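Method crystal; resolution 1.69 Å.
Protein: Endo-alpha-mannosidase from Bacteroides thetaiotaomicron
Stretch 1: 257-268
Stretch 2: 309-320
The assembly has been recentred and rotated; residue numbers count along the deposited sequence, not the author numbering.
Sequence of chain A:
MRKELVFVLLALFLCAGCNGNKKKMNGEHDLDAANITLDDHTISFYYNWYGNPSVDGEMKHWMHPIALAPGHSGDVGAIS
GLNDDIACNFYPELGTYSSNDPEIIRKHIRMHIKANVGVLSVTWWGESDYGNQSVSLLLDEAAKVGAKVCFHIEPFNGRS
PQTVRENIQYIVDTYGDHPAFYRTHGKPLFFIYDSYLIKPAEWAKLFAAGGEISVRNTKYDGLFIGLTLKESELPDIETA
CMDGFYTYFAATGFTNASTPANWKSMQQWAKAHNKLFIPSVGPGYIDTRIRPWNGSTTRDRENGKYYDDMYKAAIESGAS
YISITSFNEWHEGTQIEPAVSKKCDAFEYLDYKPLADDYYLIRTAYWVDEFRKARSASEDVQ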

# COMPACT_ATOMS: atom_id res chain seq x y z
N ALA A 257 10.53 -6.42 10.90
CA ALA A 257 9.93 -5.08 10.86
C ALA A 257 8.40 -5.08 10.94
O ALA A 257 7.80 -4.09 11.38
CB ALA A 257 10.38 -4.34 9.63
N SER A 258 7.76 -6.17 10.50
CA SER A 258 6.30 -6.27 10.56
C SER A 258 5.84 -7.07 11.76
O SER A 258 4.77 -7.66 11.76
CB SER A 258 5.71 -6.85 9.27
OG SER A 258 6.17 -8.17 9.04
N THR A 259 6.69 -7.07 12.79
CA THR A 259 6.37 -7.63 14.09
C THR A 259 6.08 -6.45 15.03
O THR A 259 7.01 -5.71 15.38
CB THR A 259 7.56 -8.43 14.62
OG1 THR A 259 7.93 -9.45 13.67
CG2 THR A 259 7.23 -9.05 15.95
N PRO A 260 4.80 -6.24 15.41
CA PRO A 260 4.44 -5.02 16.15
C PRO A 260 5.16 -4.80 17.48
O PRO A 260 5.34 -3.66 17.91
CB PRO A 260 2.93 -5.17 16.37
CG PRO A 260 2.48 -5.91 15.13
CD PRO A 260 3.60 -6.91 14.86
N ALA A 261 5.60 -5.89 18.11
CA ALA A 261 6.38 -5.80 19.35
C ALA A 261 7.63 -4.95 19.19
O ALA A 261 8.15 -4.42 20.17
CB ALA A 261 6.76 -7.19 19.85
N ASN A 262 8.12 -4.82 17.95
CA ASN A 262 9.34 -4.06 17.68
C ASN A 262 9.09 -2.60 17.33
O ASN A 262 10.04 -1.83 17.17
CB ASN A 262 10.16 -4.71 16.56
CG ASN A 262 10.62 -6.11 16.94
OD1 ASN A 262 11.01 -6.35 18.08
ND2 ASN A 262 10.55 -7.05 15.99
N TRP A 263 7.82 -2.22 17.21
CA TRP A 263 7.47 -0.88 16.74
C TRP A 263 7.88 0.28 17.66
O TRP A 263 8.37 1.30 17.18
CB TRP A 263 6.00 -0.81 16.34
CG TRP A 263 5.72 -1.58 15.07
CD1 TRP A 263 6.63 -2.14 14.22
CD2 TRP A 263 4.43 -1.83 14.49
NE1 TRP A 263 5.99 -2.74 13.16
CE2 TRP A 263 4.64 -2.56 13.29
CE3 TRP A 263 3.12 -1.51 14.86
CZ2 TRP A 263 3.57 -2.98 12.46
CZ3 TRP A 263 2.06 -1.94 14.04
CH2 TRP A 263 2.30 -2.65 12.85
N LYS A 264 7.69 0.14 18.97
CA LYS A 264 8.17 1.17 19.91
C LYS A 264 9.68 1.43 19.76
O LYS A 264 10.12 2.59 19.67
CB LYS A 264 7.81 0.82 21.36
CG LYS A 264 6.35 1.03 21.67
CD LYS A 264 6.06 0.84 23.16
CE LYS A 264 4.60 1.11 23.46
NZ LYS A 264 4.31 1.04 24.92
N SER A 265 10.46 0.36 19.71
CA SER A 265 11.92 0.47 19.53
C SER A 265 12.31 1.10 18.18
O SER A 265 13.24 1.89 18.09
CB SER A 265 12.56 -0.91 19.74
OG SER A 265 13.94 -0.91 19.41
N MSE A 266 11.58 0.76 17.12
CA MSE A 266 11.87 1.32 15.81
C MSE A 266 11.56 2.82 15.77
O MSE A 266 12.32 3.60 15.18
CB MSE A 266 11.14 0.54 14.71
CG MSE A 266 11.76 -0.83 14.50
SE MSE A 266 10.58 -2.08 13.57
CE MSE A 266 10.58 -1.21 11.85
N GLN A 267 10.47 3.21 16.41
CA GLN A 267 10.12 4.62 16.55
C GLN A 267 11.20 5.37 17.32
O GLN A 267 11.55 6.50 16.96
CB GLN A 267 8.77 4.79 17.26
CG GLN A 267 8.41 6.24 17.69
CD GLN A 267 8.28 7.23 16.52
OE1 GLN A 267 8.29 6.84 15.35
NE2 GLN A 267 8.18 8.51 16.85
N GLN A 268 11.71 4.74 18.37
CA GLN A 268 12.80 5.32 19.16
C GLN A 268 14.03 5.55 18.29
O GLN A 268 14.66 6.61 18.39
CB GLN A 268 13.15 4.43 20.36
CG GLN A 268 12.18 4.49 21.54
CD GLN A 268 12.49 3.44 22.62
OE1 GLN A 268 13.67 3.11 22.88
NE2 GLN A 268 11.45 2.90 23.26
N ASP A 309 -5.77 -5.12 17.23
CA ASP A 309 -4.48 -5.32 17.91
C ASP A 309 -3.33 -4.63 17.17
O ASP A 309 -2.46 -3.98 17.79
CB ASP A 309 -4.18 -6.82 18.06
CG ASP A 309 -5.07 -7.51 19.11
OD1 ASP A 309 -5.70 -6.84 19.95
OD2 ASP A 309 -5.11 -8.76 19.11
N MSE A 310 -3.32 -4.77 15.85
CA MSE A 310 -2.23 -4.23 15.05
C MSE A 310 -2.29 -2.70 15.00
O MSE A 310 -1.25 -2.03 15.12
CB MSE A 310 -2.24 -4.82 13.63
CG MSE A 310 -0.92 -4.64 12.90
SE MSE A 310 -0.84 -5.81 11.36
CE MSE A 310 1.07 -5.71 11.00
N TYR A 311 -3.49 -2.15 14.82
CA TYR A 311 -3.64 -0.70 14.74
C TYR A 311 -3.28 -0.06 16.09
O TYR A 311 -2.58 0.95 16.13
CB TYR A 311 -5.05 -0.32 14.29
CG TYR A 311 -5.13 0.85 13.32
CD1 TYR A 311 -4.53 2.08 13.62
CD2 TYR A 311 -5.83 0.73 12.12
CE1 TYR A 311 -4.62 3.16 12.73
CE2 TYR A 311 -5.93 1.81 11.22
CZ TYR A 311 -5.30 3.02 11.54
OH TYR A 311 -5.36 4.11 10.70
N LYS A 312 -3.73 -0.67 17.18
CA LYS A 312 -3.39 -0.18 18.52
C LYS A 312 -1.88 -0.16 18.73
O LYS A 312 -1.34 0.83 19.24
CB LYS A 312 -4.08 -1.01 19.61
CG LYS A 312 -3.81 -0.53 21.06
CD LYS A 312 -4.23 0.94 21.28
CE LYS A 312 -4.50 1.24 22.75
NZ LYS A 312 -4.63 2.71 22.97
N ALA A 313 -1.19 -1.21 18.30
CA ALA A 313 0.28 -1.25 18.37
C ALA A 313 0.93 -0.11 17.58
O ALA A 313 1.91 0.49 18.03
CB ALA A 313 0.80 -2.60 17.90
N ALA A 314 0.40 0.17 16.39
CA ALA A 314 0.93 1.26 15.56
C ALA A 314 0.75 2.62 16.25
O ALA A 314 1.68 3.42 16.29
CB ALA A 314 0.29 1.27 14.19
N ILE A 315 -0.42 2.85 16.84
CA ILE A 315 -0.67 4.11 17.55
C ILE A 315 0.23 4.22 18.77
O ILE A 315 0.87 5.26 18.99
CB ILE A 315 -2.16 4.25 17.94
CG1 ILE A 315 -3.03 4.40 16.67
CG2 ILE A 315 -2.38 5.44 18.89
CD1 ILE A 315 -4.50 4.19 16.94
N GLU A 316 0.31 3.14 19.55
CA GLU A 316 1.11 3.12 20.78
C GLU A 316 2.62 3.25 20.55
O GLU A 316 3.35 3.61 21.47
CB GLU A 316 0.80 1.85 21.60
CG GLU A 316 -0.50 1.93 22.36
CD GLU A 316 -0.76 0.70 23.23
OE1 GLU A 316 0.05 -0.26 23.19
OE2 GLU A 316 -1.78 0.70 23.95
N SER A 317 3.08 2.96 19.34
CA SER A 317 4.50 3.10 19.02
C SER A 317 4.95 4.55 19.10
O SER A 317 6.14 4.82 19.28
CB SER A 317 4.80 2.55 17.62
OG SER A 317 4.32 3.44 16.62
N GLY A 318 4.00 5.48 18.93
CA GLY A 318 4.31 6.91 18.87
C GLY A 318 4.63 7.44 17.47
O GLY A 318 4.98 8.61 17.32
N ALA A 319 4.49 6.58 16.46
CA ALA A 319 4.70 7.00 15.06
C ALA A 319 3.77 8.15 14.72
O ALA A 319 2.66 8.24 15.25
CB ALA A 319 4.45 5.84 14.12
N SER A 320 4.25 9.03 13.84
CA SER A 320 3.50 10.23 13.41
C SER A 320 2.62 9.97 12.19
O SER A 320 1.72 10.76 11.87
CB SER A 320 4.46 11.38 13.10
OG SER A 320 5.16 11.80 14.26

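No hydrogen bond joins these two stretches, although backbone carbonyls line much of the seam; the contact is held by packing. Even the most promising polar pair fails: Gln267 NE2 lies 3.2 Å from Gly318 O, but the angle is too poor for a hydrogen bond.

The helices run in broadly the same direction, their axes 29° apart and 9.6 Å at closest approach. The chains come much nearer at one point, where Lys264 CA and Ser317 CA are 4.2 Å apart.

Trp263 is the main wedge. Its ring meets the second helix edge-on, with CZ3 3.5 Å from Met310 O and CE3 3.5 Å from Ala314 N, so the indole lies against backbone as much as side chains. Small side chains face the ring, with Ala314 CB 3.7 Å from Trp263 CZ3 and Ala313 CB 4.0 Å from Trp263 CE3; Ala313 CB also packs 3.7 Å from Pro260 CB. The ring is steadied from its own stretch, since Trp263 NE1 donates to Ala257 O at 2.9 Å. Met310, a selenomethionine, starts sideways, but its end comes nearer, and its CG lies 3.8 Å from Trp263 CH2.

Beyond the tryptophan, contact passes to the C-terminal part of the second stretch. Lys264 lends its aliphatic chain, with CG 3.8 Å from Ser317 CA and CE 3.4 Å from Glu316 O. Ser317 spends its hydroxyl locally: OG donates to Ala314 O at 2.7 Å and accepts from Ala319 N at 3.1 Å, bracing this segment while its CB packs 3.8 Å from Trp263 CB. Gly318 then leaves helical geometry with positive phi, where a CB would jam against the preceding carbonyl oxygen and point toward Gln267. That side chain fits closely here, its CG 3.1 Å from Ser317 O. The rule is economical: one large ring set edge-on against a helix backbone, with two alanines and a selenomethionine around it, while Trp263 NE1 and Ser317 OG each find partners within their own stretch.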